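Beta-lactamase-like protein (Novosphingobium pentaromativorans US6-1, PDB 6AUF) is a zinc-binding metallo-beta-lactamase, probably of the B3 type, that probably hydrolyses the beta-lactam ring of antibiotics. Local coordinates at residues V56-I61 / A80-L85. Numbering follows the deposited sequence.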
ATOM      1  N   VAL A  56      -3.761   9.820   5.299  1.00 75.80           N
ATOM      2  CA  VAL A  56      -2.848  10.653   6.069  1.00 72.87           C
ATOM      3  C   VAL A  56      -1.511  10.719   5.354  1.00 73.25           C
ATOM      4  O   VAL A  56      -0.506  11.147   5.932  1.00 75.71           O
ATOM      5  CB  VAL A  56      -2.677  10.117   7.502  1.00 75.79           C
ATOM      6  CG1 VAL A  56      -3.900  10.438   8.346  1.00 75.57           C
ATOM      7  CG2 VAL A  56      -2.426   8.611   7.468  1.00 74.23           C
ATOM      8  N   GLY A  57      -1.488  10.283   4.097  1.00 74.53           N
ATOM      9  CA  GLY A  57      -0.279  10.283   3.305  1.00 69.48           C
ATOM     10  C   GLY A  57      -0.037  11.625   2.647  1.00 74.16           C
ATOM     11  O   GLY A  57      -0.612  12.651   3.022  1.00 88.16           O
ATOM     12  N   THR A  58       0.841  11.607   1.642  1.00 67.65           N
ATOM     13  CA  THR A  58       1.181  12.775   0.849  1.00 73.48           C
ATOM     14  C   THR A  58       0.350  12.799  -0.426  1.00 74.39           C
ATOM     15  O   THR A  58      -0.496  11.932  -0.668  1.00 63.73           O
ATOM     16  CB  THR A  58       2.663  12.785   0.484  1.00 75.93           C
ATOM     17  OG1 THR A  58       2.884  11.839  -0.567  1.00 76.84           O
ATOM     18  CG2 THR A  58       3.516  12.423   1.680  1.00 64.41           C
ATOM     19  N   CYS A  59       0.617  13.817  -1.258  1.00 73.27           N
ATOM     20  CA  CYS A  59      -0.045  13.955  -2.550  1.00 73.44           C
ATOM     21  C   CYS A  59       0.286  12.812  -3.506  1.00 76.10           C
ATOM     22  O   CYS A  59      -0.512  12.523  -4.406  1.00 71.86           O
ATOM     23  CB  CYS A  59       0.338  15.292  -3.193  1.00 76.60           C
ATOM     24  SG  CYS A  59      -0.567  16.763  -2.570  1.00 81.18           S
ATOM     25  N   GLY A  60       1.436  12.161  -3.333  1.00 68.53           N
ATOM     26  CA  GLY A  60       1.864  11.133  -4.254  1.00 68.83           C
ATOM     27  C   GLY A  60       1.819   9.720  -3.693  1.00 68.15           C
ATOM     28  O   GLY A  60       1.591   8.763  -4.441  1.00 66.22           O
ATOM     29  N   ILE A  61       2.029   9.569  -2.388  1.00 61.94           N
ATOM     30  CA  ILE A  61       2.110   8.261  -1.750  1.00 63.95           C
ATOM     31  C   ILE A  61       1.076   8.193  -0.638  1.00 67.12           C
ATOM     32  O   ILE A  61       0.989   9.105   0.192  1.00 70.56           O
ATOM     33  CB  ILE A  61       3.517   7.982  -1.193  1.00 62.06           C
ATOM     34  CG1 ILE A  61       4.569   8.066  -2.306  1.00 66.32           C
ATOM     35  CG2 ILE A  61       3.537   6.624  -0.515  1.00 52.09           C
ATOM     36  CD1 ILE A  61       4.437   6.975  -3.387  1.00 59.18           C
ATOM     37  N   ALA A  80      11.345   8.122   2.308  1.00 80.16           N
ATOM     38  CA  ALA A  80      12.231   8.087   3.468  1.00 84.11           C
ATOM     39  C   ALA A  80      12.189   9.381   4.266  1.00 85.55           C
ATOM     40  O   ALA A  80      12.460   9.365   5.471  1.00 99.55           O
ATOM     41  CB  ALA A  80      13.663   7.787   3.032  1.00 88.74           C
ATOM     42  N   ASP A  81      11.862  10.505   3.633  1.00 76.51           N
ATOM     43  CA  ASP A  81      11.870  11.791   4.327  1.00 86.20           C
ATOM     44  C   ASP A  81      10.489  12.231   4.785  1.00 86.20           C
ATOM     45  O   ASP A  81      10.338  13.363   5.249  1.00 91.42           O
ATOM     46  CB  ASP A  81      12.475  12.889   3.439  1.00 82.78           C
ATOM     47  CG  ASP A  81      11.663  13.136   2.164  1.00 87.39           C
ATOM     48  OD1 ASP A  81      10.644  12.438   1.951  1.00 86.60           O
ATOM     49  OD2 ASP A  81      12.051  14.016   1.365  1.00 86.90           O
ATOM     50  N   ALA A  82       9.483  11.371   4.674  1.00 85.05           N
ATOM     51  CA  ALA A  82       8.099  11.802   4.802  1.00 85.06           C
ATOM     52  C   ALA A  82       7.504  11.566   6.184  1.00 86.79           C
ATOM     53  O   ALA A  82       6.335  11.901   6.399  1.00 91.58           O
ATOM     54  CB  ALA A  82       7.238  11.107   3.739  1.00 76.34           C
ATOM     55  N   ALA A  83       8.269  11.017   7.127  1.00 80.67           N
ATOM     56  CA  ALA A  83       7.741  10.718   8.453  1.00 87.20           C
ATOM     57  C   ALA A  83       6.990  11.912   9.058  1.00 97.04           C
ATOM     58  O   ALA A  83       5.803  11.790   9.402  1.00 92.86           O
ATOM     59  CB  ALA A  83       8.880  10.271   9.371  1.00 89.91           C
ATOM     60  N   PRO A  84       7.630  13.079   9.204  1.00 96.05           N
ATOM     61  CA  PRO A  84       6.928  14.220   9.826  1.00 98.39           C
ATOM     62  C   PRO A  84       5.641  14.613   9.112  1.00 93.51           C
ATOM     63  O   PRO A  84       4.683  15.040   9.767  1.00 83.93           O
ATOM     64  CB  PRO A  84       7.969  15.351   9.771  1.00 97.34           C
ATOM     65  CG  PRO A  84       9.287  14.649   9.699  1.00101.25           C
ATOM     66  CD  PRO A  84       9.034  13.397   8.888  1.00 98.80           C
ATOM     67  N   LEU A  85       5.586  14.482   7.787  1.00 89.50           N
ATOM     68  CA  LEU A  85       4.370  14.841   7.070  1.00 84.55           C
ATOM     69  C   LEU A  85       3.174  14.052   7.590  1.00 83.88           C
ATOM     70  O   LEU A  85       2.128  14.631   7.908  1.00 80.82           O
ATOM     71  CB  LEU A  85       4.562  14.615   5.571  1.00 87.79           C
ATOM     72  CG  LEU A  85       5.361  15.670   4.805  1.00 95.16           C
ATOM     73  CD1 LEU A  85       6.695  15.934   5.470  1.00 99.45           C
ATOM     74  CD2 LEU A  85       5.570  15.209   3.377  1.00 88.21           C
TER
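Thr58 meets Leu85 and Ala82 through carbon alone. Its methyl CG2 lies 3.9 Å from CD2 of Leu85 and 4.5 Å from CB of Ala82. No hydrogen bond crosses between 56-61 and 80-85, and only about 100 Å² is buried, so this is a light apolar touch. The branched Leu85, in the first turn of helix 83-91, brings CD2 to Thr58 CG2 where the two backbones come closest, and Ala82 adds its single methyl at the limit of contact.

The polar half of Thr58 serves its own loop. With chi1 at 76°, OG1 sits between the backbone N and the carbonyl carbon, where it accepts from Ile61 N at 3.0 Å (164°) and from Gly60 N at 3.1 Å, while CG2 is directed to Leu85 and Ala82. Threonine suits this place because one beta carbon carries both groups. OG1 is also hydrogen-bonded to Trp40 O, and the backbone closes the turn through Thr58 N to Ile61 O at 2.9 Å.

Beyond the touching methyls, Val56 O is hydrogen-bonded to Asn89 ND2 on helix 83-91, and Cys59 forms a disulfide with Cys31. The contact thus packs an ST turn and ST motif, in the hairpin loop between strands 53-55 and 64-66, against Ala82 and the start of helix 83-91 in the metallo-beta-lactamase fold, with the side chain of Thr58 about 10 Å from a bound zinc ion.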